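Local coordinates for protein glycosyltransferase (Streptomyces halstedii, PDB 3WAD) that belongs to the glycosyltransferases with a GT-B fold, built from two Rossmann-like domains that each carry a parallel beta sheet, at residues E85-T88 against W89-H93; L360-V364 against P365-P369; V305-H308 against A309-S313; D374-R377 against R378-E382; A117-Q121 against W122-L126. All coordinates share one frame; numbering follows the deposited sequence.

Contact 1. Residues E85-T88 against W89-H93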
# COMPACT_ATOMS: atom_id res chain seq x y z
N GLU B 85 -34.25 -9.17 26.76
CA GLU B 85 -35.17 -8.31 27.58
C GLU B 85 -34.81 -6.85 27.56
O GLU B 85 -35.66 -6.02 27.79
CB GLU B 85 -35.26 -8.73 29.04
CG GLU B 85 -33.95 -8.67 29.86
CD GLU B 85 -33.06 -9.87 29.57
OE1 GLU B 85 -33.22 -10.55 28.50
OE2 GLU B 85 -32.21 -10.14 30.42
N LYS B 86 -33.56 -6.54 27.29
CA LYS B 86 -33.11 -5.14 27.23
C LYS B 86 -33.34 -4.55 25.84
O LYS B 86 -33.30 -3.36 25.65
CB LYS B 86 -31.61 -5.08 27.49
CG LYS B 86 -31.14 -5.76 28.75
CD LYS B 86 -31.52 -4.85 29.90
CE LYS B 86 -30.47 -4.78 30.92
NZ LYS B 86 -31.13 -4.40 32.24
N LEU B 87 -33.57 -5.41 24.87
CA LEU B 87 -33.70 -4.99 23.45
C LEU B 87 -35.15 -4.62 23.10
O LEU B 87 -35.77 -5.17 22.20
CB LEU B 87 -33.12 -6.08 22.52
CG LEU B 87 -31.59 -6.22 22.62
CD1 LEU B 87 -31.07 -7.29 21.73
CD2 LEU B 87 -30.92 -4.83 22.33
N THR B 88 -35.67 -3.65 23.80
CA THR B 88 -37.01 -3.12 23.53
C THR B 88 -36.92 -2.02 22.47
O THR B 88 -35.84 -1.46 22.26
CB THR B 88 -37.55 -2.43 24.77
OG1 THR B 88 -36.68 -1.34 25.06
CG2 THR B 88 -37.53 -3.39 26.01
N TRP B 89 -38.06 -1.70 21.83
CA TRP B 89 -38.19 -0.56 20.93
C TRP B 89 -37.63 0.73 21.61
O TRP B 89 -36.81 1.44 20.99
CB TRP B 89 -39.64 -0.33 20.53
CG TRP B 89 -39.76 0.77 19.45
CD1 TRP B 89 -39.67 0.60 18.08
CD2 TRP B 89 -39.95 2.16 19.68
NE1 TRP B 89 -39.80 1.81 17.44
CE2 TRP B 89 -39.98 2.79 18.40
CE3 TRP B 89 -40.11 2.96 20.84
CZ2 TRP B 89 -40.16 4.17 18.25
CZ3 TRP B 89 -40.27 4.33 20.69
CH2 TRP B 89 -40.31 4.92 19.41
N GLN B 90 -37.99 1.00 22.89
CA GLN B 90 -37.54 2.22 23.53
C GLN B 90 -36.00 2.28 23.70
O GLN B 90 -35.36 3.35 23.51
CB GLN B 90 -38.15 2.41 24.92
CG GLN B 90 -38.04 3.87 25.43
CD GLN B 90 -38.63 4.93 24.42
OE1 GLN B 90 -39.82 4.86 24.05
NE2 GLN B 90 -37.77 5.87 23.94
N TYR B 91 -35.42 1.17 24.11
CA TYR B 91 -33.96 1.10 24.25
C TYR B 91 -33.21 1.34 22.95
O TYR B 91 -32.28 2.12 22.92
CB TYR B 91 -33.56 -0.27 24.78
CG TYR B 91 -32.03 -0.44 24.96
CD1 TYR B 91 -31.36 0.15 26.04
CD2 TYR B 91 -31.29 -1.15 24.04
CE1 TYR B 91 -29.97 -0.01 26.22
CE2 TYR B 91 -29.90 -1.34 24.20
CZ TYR B 91 -29.25 -0.76 25.29
OH TYR B 91 -27.90 -0.93 25.41
N ILE B 92 -33.59 0.63 21.88
CA ILE B 92 -32.91 0.77 20.58
C ILE B 92 -33.11 2.19 19.97
O ILE B 92 -32.16 2.86 19.48
CB ILE B 92 -33.36 -0.36 19.67
CG1 ILE B 92 -32.86 -1.65 20.28
CG2 ILE B 92 -32.80 -0.17 18.22
CD1 ILE B 92 -33.30 -2.86 19.49
N HIS B 93 -34.33 2.69 20.10
CA HIS B 93 -34.63 4.08 19.85
C HIS B 93 -33.64 5.04 20.51
O HIS B 93 -33.10 5.97 19.86
CB HIS B 93 -36.05 4.39 20.32
CG HIS B 93 -36.40 5.83 20.21
ND1 HIS B 93 -35.94 6.76 21.10
CD2 HIS B 93 -37.14 6.50 19.29
CE1 HIS B 93 -36.38 7.96 20.74
NE2 HIS B 93 -37.12 7.83 19.65

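Contact 2. Residues L360-V364 against P365-P369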
# COMPACT_ATOMS: atom_id res chain seq x y z
N LEU B 360 -9.52 -19.80 25.10
CA LEU B 360 -10.02 -19.80 26.45
C LEU B 360 -10.28 -18.35 26.82
O LEU B 360 -9.60 -17.49 26.34
CB LEU B 360 -8.98 -20.42 27.39
CG LEU B 360 -8.86 -21.93 27.27
CD1 LEU B 360 -7.78 -22.38 28.20
CD2 LEU B 360 -10.22 -22.61 27.56
N VAL B 361 -11.30 -18.07 27.60
CA VAL B 361 -11.68 -16.70 27.90
C VAL B 361 -11.60 -16.43 29.41
O VAL B 361 -12.11 -17.23 30.18
CB VAL B 361 -13.18 -16.38 27.42
CG1 VAL B 361 -13.57 -14.96 27.72
CG2 VAL B 361 -13.38 -16.68 25.90
N THR B 362 -11.01 -15.31 29.82
CA THR B 362 -11.26 -14.80 31.18
C THR B 362 -11.85 -13.42 31.18
O THR B 362 -11.18 -12.49 30.77
CB THR B 362 -9.96 -14.78 32.05
OG1 THR B 362 -9.46 -16.11 32.12
CG2 THR B 362 -10.29 -14.31 33.46
N GLU B 363 -13.08 -13.24 31.64
CA GLU B 363 -13.63 -11.88 31.69
C GLU B 363 -12.85 -11.00 32.62
O GLU B 363 -12.25 -11.49 33.56
CB GLU B 363 -15.05 -11.88 32.17
CG GLU B 363 -15.96 -12.77 31.40
CD GLU B 363 -16.36 -12.21 30.01
OE1 GLU B 363 -16.13 -11.01 29.71
OE2 GLU B 363 -16.92 -13.00 29.21
N VAL B 364 -12.87 -9.71 32.37
CA VAL B 364 -12.20 -8.76 33.23
C VAL B 364 -12.52 -8.99 34.74
O VAL B 364 -11.59 -9.26 35.51
CB VAL B 364 -12.44 -7.29 32.77
CG1 VAL B 364 -11.99 -6.30 33.79
CG2 VAL B 364 -11.65 -7.02 31.50
N PRO B 365 -13.82 -8.91 35.16
CA PRO B 365 -14.12 -9.20 36.59
C PRO B 365 -13.57 -10.52 37.20
O PRO B 365 -13.52 -10.62 38.43
CB PRO B 365 -15.67 -9.18 36.63
CG PRO B 365 -16.13 -9.18 35.20
CD PRO B 365 -15.03 -8.53 34.42
N ASP B 366 -13.20 -11.52 36.39
CA ASP B 366 -12.63 -12.83 36.85
C ASP B 366 -11.12 -12.97 36.70
O ASP B 366 -10.56 -14.07 36.80
CB ASP B 366 -13.22 -14.00 36.06
CG ASP B 366 -14.71 -14.10 36.18
OD1 ASP B 366 -15.31 -13.61 37.17
OD2 ASP B 366 -15.29 -14.66 35.26
N LEU B 367 -10.46 -11.86 36.42
CA LEU B 367 -9.07 -11.86 36.09
C LEU B 367 -8.26 -12.10 37.36
O LEU B 367 -8.35 -11.31 38.26
CB LEU B 367 -8.77 -10.46 35.61
CG LEU B 367 -7.62 -10.18 34.70
CD1 LEU B 367 -7.55 -11.30 33.69
CD2 LEU B 367 -7.96 -8.80 34.06
N THR B 368 -7.53 -13.21 37.45
CA THR B 368 -6.45 -13.35 38.43
C THR B 368 -5.17 -13.76 37.70
O THR B 368 -5.23 -14.34 36.60
CB THR B 368 -6.79 -14.35 39.59
OG1 THR B 368 -6.92 -15.69 39.09
CG2 THR B 368 -8.08 -13.99 40.21
N PRO B 369 -3.99 -13.52 38.31
CA PRO B 369 -2.74 -13.98 37.64
C PRO B 369 -2.76 -15.49 37.41
O PRO B 369 -2.46 -16.00 36.30
CB PRO B 369 -1.65 -13.55 38.61
CG PRO B 369 -2.22 -12.36 39.30
CD PRO B 369 -3.70 -12.63 39.46
O HOH W 1 -14.02 -15.19 33.06

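Contact 3. Residues V305-H308 against A309-S313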
# COMPACT_ATOMS: atom_id res chain seq x y z
N VAL B 305 5.19 -4.91 18.22
CA VAL B 305 5.71 -5.96 17.32
C VAL B 305 4.76 -6.25 16.15
O VAL B 305 3.55 -6.34 16.36
CB VAL B 305 6.00 -7.25 18.09
CG1 VAL B 305 4.66 -7.90 18.57
CG2 VAL B 305 6.86 -8.20 17.21
N PRO B 306 5.30 -6.38 14.92
CA PRO B 306 4.48 -6.83 13.75
C PRO B 306 4.00 -8.30 13.87
O PRO B 306 4.77 -9.25 13.71
CB PRO B 306 5.43 -6.63 12.57
CG PRO B 306 6.87 -6.79 13.19
CD PRO B 306 6.72 -6.14 14.57
N LEU B 307 2.70 -8.46 14.16
CA LEU B 307 2.09 -9.74 14.47
C LEU B 307 2.29 -10.75 13.36
O LEU B 307 2.46 -11.93 13.61
CB LEU B 307 0.58 -9.56 14.64
CG LEU B 307 -0.02 -9.50 16.05
CD1 LEU B 307 1.01 -9.40 17.18
CD2 LEU B 307 -1.08 -8.42 16.12
N HIS B 308 2.22 -10.29 12.11
CA HIS B 308 2.37 -11.21 11.00
C HIS B 308 3.79 -11.69 10.98
O HIS B 308 3.99 -12.74 10.47
CB HIS B 308 2.03 -10.55 9.68
CG HIS B 308 2.76 -9.26 9.46
ND1 HIS B 308 3.84 -9.14 8.61
CD2 HIS B 308 2.56 -8.03 9.99
CE1 HIS B 308 4.29 -7.89 8.63
NE2 HIS B 308 3.52 -7.20 9.47
N ALA B 309 4.78 -10.98 11.54
CA ALA B 309 6.17 -11.62 11.58
C ALA B 309 6.33 -12.54 12.77
O ALA B 309 7.01 -13.59 12.67
CB ALA B 309 7.31 -10.62 11.57
N LEU B 310 5.67 -12.15 13.87
CA LEU B 310 5.72 -12.89 15.14
C LEU B 310 4.82 -14.15 15.15
O LEU B 310 5.28 -15.24 15.48
CB LEU B 310 5.34 -11.95 16.33
CG LEU B 310 5.39 -12.57 17.75
CD1 LEU B 310 6.78 -13.12 18.15
CD2 LEU B 310 4.95 -11.50 18.77
N LEU B 311 3.54 -14.00 14.83
CA LEU B 311 2.60 -15.10 15.08
C LEU B 311 2.91 -16.46 14.43
O LEU B 311 2.53 -17.45 14.98
CB LEU B 311 1.14 -14.70 14.81
CG LEU B 311 0.54 -13.71 15.80
CD1 LEU B 311 -0.83 -13.47 15.33
CD2 LEU B 311 0.53 -14.30 17.26
N PRO B 312 3.55 -16.51 13.23
CA PRO B 312 3.91 -17.85 12.65
C PRO B 312 4.74 -18.77 13.58
O PRO B 312 4.74 -20.00 13.43
CB PRO B 312 4.73 -17.48 11.42
CG PRO B 312 4.11 -16.15 11.01
CD PRO B 312 3.94 -15.43 12.30
N SER B 313 5.44 -18.17 14.53
CA SER B 313 6.20 -18.94 15.48
C SER B 313 5.54 -19.04 16.88
O SER B 313 6.20 -19.47 17.80
CB SER B 313 7.61 -18.35 15.59
OG SER B 313 7.59 -17.07 16.21

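Contact 4. Residues D374-R377 against R378-E382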
# COMPACT_ATOMS: atom_id res chain seq x y z
N ASP B 374 -2.89 -20.43 34.18
CA ASP B 374 -3.46 -21.78 34.00
C ASP B 374 -4.06 -21.94 32.62
O ASP B 374 -3.83 -22.94 31.95
CB ASP B 374 -4.51 -22.09 35.06
CG ASP B 374 -3.90 -22.30 36.43
OD1 ASP B 374 -2.66 -22.46 36.49
OD2 ASP B 374 -4.67 -22.23 37.44
N GLN B 375 -4.83 -20.94 32.17
CA GLN B 375 -5.37 -20.99 30.79
C GLN B 375 -4.24 -21.07 29.74
O GLN B 375 -4.27 -21.91 28.83
CB GLN B 375 -6.29 -19.80 30.60
CG GLN B 375 -7.59 -19.94 31.36
CD GLN B 375 -8.60 -18.82 31.00
OE1 GLN B 375 -8.23 -17.68 30.78
NE2 GLN B 375 -9.85 -19.15 30.94
N LEU B 376 -3.23 -20.22 29.89
CA LEU B 376 -2.11 -20.21 28.96
C LEU B 376 -1.40 -21.55 28.91
O LEU B 376 -1.04 -22.03 27.81
CB LEU B 376 -1.10 -19.09 29.28
CG LEU B 376 -0.03 -18.82 28.20
CD1 LEU B 376 -0.67 -18.68 26.83
CD2 LEU B 376 0.81 -17.60 28.51
N ARG B 377 -1.21 -22.16 30.10
CA ARG B 377 -0.59 -23.44 30.20
C ARG B 377 -1.43 -24.48 29.44
O ARG B 377 -0.86 -25.32 28.77
CB ARG B 377 -0.38 -23.80 31.67
CG ARG B 377 0.76 -23.08 32.32
CD ARG B 377 1.17 -23.77 33.62
NE ARG B 377 1.43 -22.86 34.75
CZ ARG B 377 2.28 -23.13 35.75
NH1 ARG B 377 3.00 -24.24 35.75
NH2 ARG B 377 2.47 -22.28 36.74
N ARG B 378 -2.75 -24.44 29.52
CA ARG B 378 -3.58 -25.35 28.71
C ARG B 378 -3.45 -25.19 27.20
O ARG B 378 -3.31 -26.18 26.45
CB ARG B 378 -5.03 -25.25 29.09
CG ARG B 378 -5.27 -25.68 30.54
CD ARG B 378 -6.73 -25.78 30.77
NE ARG B 378 -7.31 -26.69 29.78
CZ ARG B 378 -8.57 -26.66 29.37
NH1 ARG B 378 -9.44 -25.76 29.81
NH2 ARG B 378 -8.96 -27.56 28.50
N LEU B 379 -3.46 -23.95 26.75
CA LEU B 379 -3.28 -23.63 25.31
C LEU B 379 -1.99 -24.20 24.74
O LEU B 379 -1.98 -24.73 23.61
CB LEU B 379 -3.29 -22.12 25.11
CG LEU B 379 -4.62 -21.43 25.41
CD1 LEU B 379 -4.54 -20.00 24.94
CD2 LEU B 379 -5.72 -22.19 24.70
N ILE B 380 -0.94 -24.10 25.55
CA ILE B 380 0.41 -24.62 25.30
C ILE B 380 0.38 -26.16 25.32
O ILE B 380 1.00 -26.80 24.46
CB ILE B 380 1.46 -24.08 26.39
CG1 ILE B 380 2.15 -22.80 25.98
CG2 ILE B 380 2.62 -25.03 26.57
CD1 ILE B 380 1.41 -22.00 24.95
N ALA B 381 -0.36 -26.75 26.27
CA ALA B 381 -0.25 -28.21 26.56
C ALA B 381 -1.23 -29.08 25.80
O ALA B 381 -0.87 -30.16 25.36
CB ALA B 381 -0.38 -28.49 28.05
N GLU B 382 -2.47 -28.65 25.67
CA GLU B 382 -3.45 -29.51 25.03
C GLU B 382 -3.63 -29.19 23.55
O GLU B 382 -4.18 -28.15 23.22
CB GLU B 382 -4.77 -29.35 25.72
CG GLU B 382 -4.69 -29.70 27.18
CD GLU B 382 -5.83 -29.12 27.93
OE1 GLU B 382 -5.61 -28.67 29.05
OE2 GLU B 382 -6.95 -29.04 27.40

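Contact 5. Residues A117-Q121 against W122-L126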
# COMPACT_ATOMS: atom_id res chain seq x y z
N ALA B 117 -18.92 17.80 -2.01
CA ALA B 117 -18.20 18.60 -3.02
C ALA B 117 -17.21 17.79 -3.81
O ALA B 117 -17.22 17.91 -5.03
CB ALA B 117 -17.52 19.82 -2.41
N HIS B 118 -16.37 16.96 -3.15
CA HIS B 118 -15.44 16.04 -3.84
C HIS B 118 -16.14 14.98 -4.68
O HIS B 118 -15.66 14.57 -5.79
CB HIS B 118 -14.49 15.34 -2.84
CG HIS B 118 -13.42 14.52 -3.51
ND1 HIS B 118 -12.42 15.11 -4.26
CD2 HIS B 118 -13.17 13.19 -3.55
CE1 HIS B 118 -11.63 14.17 -4.75
NE2 HIS B 118 -12.06 12.99 -4.34
N ALA B 119 -17.22 14.43 -4.12
CA ALA B 119 -17.96 13.40 -4.91
C ALA B 119 -18.51 14.10 -6.19
O ALA B 119 -18.40 13.54 -7.26
CB ALA B 119 -19.09 12.64 -4.08
N ARG B 120 -18.98 15.34 -6.05
CA ARG B 120 -19.60 16.07 -7.20
C ARG B 120 -18.52 16.33 -8.26
O ARG B 120 -18.66 15.92 -9.43
CB ARG B 120 -20.34 17.34 -6.80
CG ARG B 120 -21.55 17.13 -5.90
CD ARG B 120 -22.63 18.24 -6.05
NE ARG B 120 -22.98 18.92 -4.79
CZ ARG B 120 -24.09 18.74 -4.05
NH1 ARG B 120 -25.04 17.83 -4.35
NH2 ARG B 120 -24.24 19.46 -2.92
N GLN B 121 -17.38 16.85 -7.80
CA GLN B 121 -16.22 17.05 -8.69
C GLN B 121 -15.70 15.80 -9.29
O GLN B 121 -15.68 15.66 -10.51
CB GLN B 121 -15.09 17.78 -7.96
CG GLN B 121 -15.33 19.23 -7.86
CD GLN B 121 -15.99 19.84 -9.16
OE1 GLN B 121 -15.45 19.72 -10.29
NE2 GLN B 121 -17.17 20.49 -8.97
N TRP B 122 -15.26 14.88 -8.46
CA TRP B 122 -14.58 13.65 -8.92
C TRP B 122 -15.50 12.65 -9.55
O TRP B 122 -15.06 11.67 -10.24
CB TRP B 122 -13.91 12.90 -7.72
CG TRP B 122 -12.80 11.92 -8.13
CD1 TRP B 122 -11.82 12.17 -9.08
CD2 TRP B 122 -12.48 10.62 -7.58
NE1 TRP B 122 -10.97 11.15 -9.17
CE2 TRP B 122 -11.32 10.17 -8.27
CE3 TRP B 122 -13.02 9.82 -6.57
CZ2 TRP B 122 -10.70 8.92 -7.99
CZ3 TRP B 122 -12.42 8.58 -6.30
CH2 TRP B 122 -11.27 8.12 -7.02
N GLN B 123 -16.76 12.77 -9.15
CA GLN B 123 -17.83 11.83 -9.51
C GLN B 123 -17.44 10.34 -9.46
O GLN B 123 -17.40 9.71 -10.47
CB GLN B 123 -18.44 12.22 -10.90
CG GLN B 123 -19.14 13.62 -10.85
CD GLN B 123 -20.53 13.56 -10.28
OE1 GLN B 123 -21.12 12.49 -10.27
NE2 GLN B 123 -21.08 14.70 -9.81
N PRO B 124 -17.24 9.74 -8.25
CA PRO B 124 -16.84 8.37 -8.14
C PRO B 124 -17.83 7.32 -8.68
O PRO B 124 -19.00 7.54 -8.60
CB PRO B 124 -16.71 8.19 -6.62
CG PRO B 124 -17.67 9.02 -6.09
CD PRO B 124 -17.65 10.28 -6.96
N ASP B 125 -17.40 6.15 -9.13
CA ASP B 125 -18.35 5.10 -9.52
C ASP B 125 -18.80 4.19 -8.39
O ASP B 125 -19.78 3.40 -8.57
CB ASP B 125 -17.72 4.22 -10.57
CG ASP B 125 -17.29 5.06 -11.80
OD1 ASP B 125 -18.20 5.64 -12.45
OD2 ASP B 125 -16.06 5.29 -12.00
N LEU B 126 -18.04 4.21 -7.28
CA LEU B 126 -18.34 3.39 -6.04
C LEU B 126 -17.88 4.24 -4.81
O LEU B 126 -16.78 4.86 -4.87
CB LEU B 126 -17.62 2.05 -6.18
CG LEU B 126 -17.87 0.94 -5.10
CD1 LEU B 126 -19.34 0.48 -5.16
CD2 LEU B 126 -16.92 -0.16 -5.29

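Contact 1. Residues E85-T88 against W89-H93
Leu87 CD2 and the carbonyl O of Lys86 both come up obliquely on the Tyr91 ring, the methyl 4.1 Å from Tyr91 CD2 and the oxygen 3.3 Å from Tyr91 CG. The second flat group, the Trp89 indole, carries His93 CB over one face, offset toward the rim, and has Gln90 OE1 at its edge in the ring plane; beyond the contact it stacks with Phe164, and Arg171 makes a cation-pi contact with it. The motif is an N-cap: Thr88 stands right before helix 89-106, and an inverse gamma turn centred on Leu87 leads the chain into it. Thr88 OG1 sits between its own backbone N and carbonyl carbon (chi1 62°), which turns the oxygen back over the first turn, where it accepts from Tyr91 N at 3.0 Å with an angle of 164° at the hydrogen. The first helical bond follows, Ile92 N to Thr88 O. Thr88 therefore serves two amides of the first turn, one with its hydroxyl and one with its carbonyl. Leu87 CD2 also reaches Ile92 CD1 at 4.2 Å; Leu87 packs on Met160 and Ile92 on Phe164, both of helix 156-168. The phenol end of Tyr91 is tied to the loop before the helix, its OH hydrogen-bonded to Thr78 O. At the root of the same side chain, Tyr91 CB lies 3.3 Å from Thr88 OG1.

Contact 2. Residues L360-V364 against P365-P369
Thr362 turns its CG2 anti to its backbone N (chi1 -59° for OG1, which lies beside that N), so the methyl drops onto the returning chain, 3.4 Å from Asp366 O and 4.1 Å from Leu367 CD1. The hydroxyl is thereby aimed at another partner, Gln375 OE1 on helix 369-381. Asp366 places its CG beside its own N, anti to the carbonyl carbon, and this sends the carboxylate back toward Glu363. A water bridges the two: it accepts from Glu363 N and donates to Asp366 OD2, each at 2.6 Å. Residues 362-367 form the tight turn by which the chain leaves edge strand 359-361 for helix 369-381, the beta-to-alpha connection of a Rossmann-like domain. Two backbone bonds make the turn: Asp366 N to Glu363 O at 3.0 Å and Leu367 N to Val364 O, also 3.0 Å. In both the donor stands well above the carbonyl plane, by 53° and 48°, as the short 3-10 segment at Val364 and Pro365 brings the chain round. The Pro365 ring crosses Val364 at about a right angle, and Val364 CB to Pro365 CD, 3.3 Å, is tighter than usual. Val364 also touches Trp342, while Leu367 packs on Phe269. Pro365 has no amide hydrogen, so Asp366 N and Leu367 N close the turn, while the water satisfies Glu363 N and one Asp366 carboxylate oxygen at once.

Contact 3. Residues V305-H308 against A309-S313
Pro306 O receives two amides, Ala309 N at 2.8 Å, standing 50° out of the carbonyl plane, and Leu310 N at 3.0 Å, lying in it, while Leu311 N closes the next turn on Leu307 O. Among the side chains, Val305 and Leu310 meet at about a right angle, with Val305 CG1 3.6 Å from Leu310 CD2. Val305 CG1 is held between its own backbone N and carbonyl carbon (chi1 69°), and CG2 of the same residue also comes to Leu310 CD2. On another flank Leu307 and Leu311 lie side by side and point the same way, Leu307 CG being 4.1 Å from Leu311 CD1. Pro306 CG touches Ala309 CB. This is a short helix beginning at Leu307, with Pro306 at its N-cap position and a 3-10 segment at Leu311 and Pro312; it links strand 299-302 to strand 314-319 in the parallel sheet of the Rossmann-like C-terminal domain. Leu310 packs inward on Cys249 of the sheet and also on Leu239 of helix 237-240, and Leu307 and Leu311 both rest on Asn328 of helix 323-332. Ala309 N lies obliquely to the His308 ring, and His308 packs on Thr49 of the second subunit, another copy of this protein. Pro312 has no amide hydrogen to carry the helical pattern on; its CD instead sits 3.3 Å from His308 O. At the far end Leu310 O takes two donors from Ser313, the backbone N at 3.1 Å and OG at 3.0 Å, the hydroxyl lying in the carbonyl plane.

Contact 4. Residues D374-R377 against R378-E382
Arg378 N, Leu379 N, Ile380 N and Ala381 N each bond to the carbonyl four residues back, on Asp374, Gln375, Leu376 and Arg377: the last two turns of helix 369-381. The last of these, Ala381 N to Arg377 O at 2.9 Å, is the most bent, 132° at the hydrogen, where the helix runs out before Glu382. Apolar contact is modest: Leu376 CD1 meets Ile380 CD1 at 4.3 Å. Leu376 and Leu379 lie buried on the parallel sheet of the C-terminal Rossmann-like domain, both touching Leu337, and Ile380 reaches Ala315 and Ala316. Among the ionic pairs, Arg378, lying against Leu360 and Phe385, bends at chi3 (55°) and makes a bidentate, side-on salt bridge to Glu382, NE to OE1 and NH2 to OE2, each at 2.7 Å. The carboxylate lies at the guanidinium edge, in its plane, and OE2 uses its syn lone pair. Arg377 is paired with Asp275, although its NH2 also comes close to Arg373. A bidentate salt bridge of this kind fixes the rotation of both groups, and would be expected to favour the charged form of Glu382 just as the chain leaves the helix.

Contact 5. Residues A117-Q121 against W122-L126
His118 and Trp122 lie side by side and point the same way, one turn apart on helix 109-122. Both hold CG anti to the backbone N (chi1 -173° for His118), which sends the two rings out along the same flank. Their planes are nearly parallel, 22° apart, but slid so far that they barely overlap, the imidazole and the five-membered indole ring having centroids 5.2 Å apart. What does cover the imidazole is Trp122 CB, a CH-pi contact 4.0 Å from the ring centroid and over one face, offset toward the rim. His118 NE2 comes obliquely to the indole, 4.0 Å from Trp122 CE3. That nitrogen is hydrogen-bonded to His32 ND1, and the His32 ring in turn stacks with Trp122, making a three-ring cluster. The helix ends here: Trp122 N still bonds to His118 O at 2.7 Å, but Gln123 leaves helical geometry with positive phi, 43°, and Pro124 leads the chain on to strand 126-130, the central strand of the N-terminal Rossmann-like sheet. Pro124 brings CD against Ala119 CB, 4.0 Å away; both residues pack on Leu4 of strand 2-6. Gln123, bent at chi2, folds its amide back over the helix end toward Arg120 O, although the placing of that oxygen is doubtful. Gln121 faces another way, packing on Ala242 of the second subunit, and His118 touches Arg240 of the same subunit.

Contacts 1 and 5 belong to the N-terminal half of the GT-B fold, at the start of helix 89-106 and at the end of helix 109-122, yet their centres are 38 Å apart. Contacts 2, 3 and 4 belong to the C-terminal half. Contacts 2 and 4 are direct neighbours, centres 14 Å apart: strand 359-361 feeds helix 369-381, and Gln375 NE2 of contact 4 probably bonds to Val361 O of contact 2 at 3.1 Å. Contact 3, about 9 Å from contact 4 by nearest atoms, leads into strand 314-319, on which Leu376 and Ile380 pack. Between the halves, contacts 1 and 2 come to about 16 Å at their nearest atoms, whereas the centres of contacts 4 and 5 are 53 Å apart.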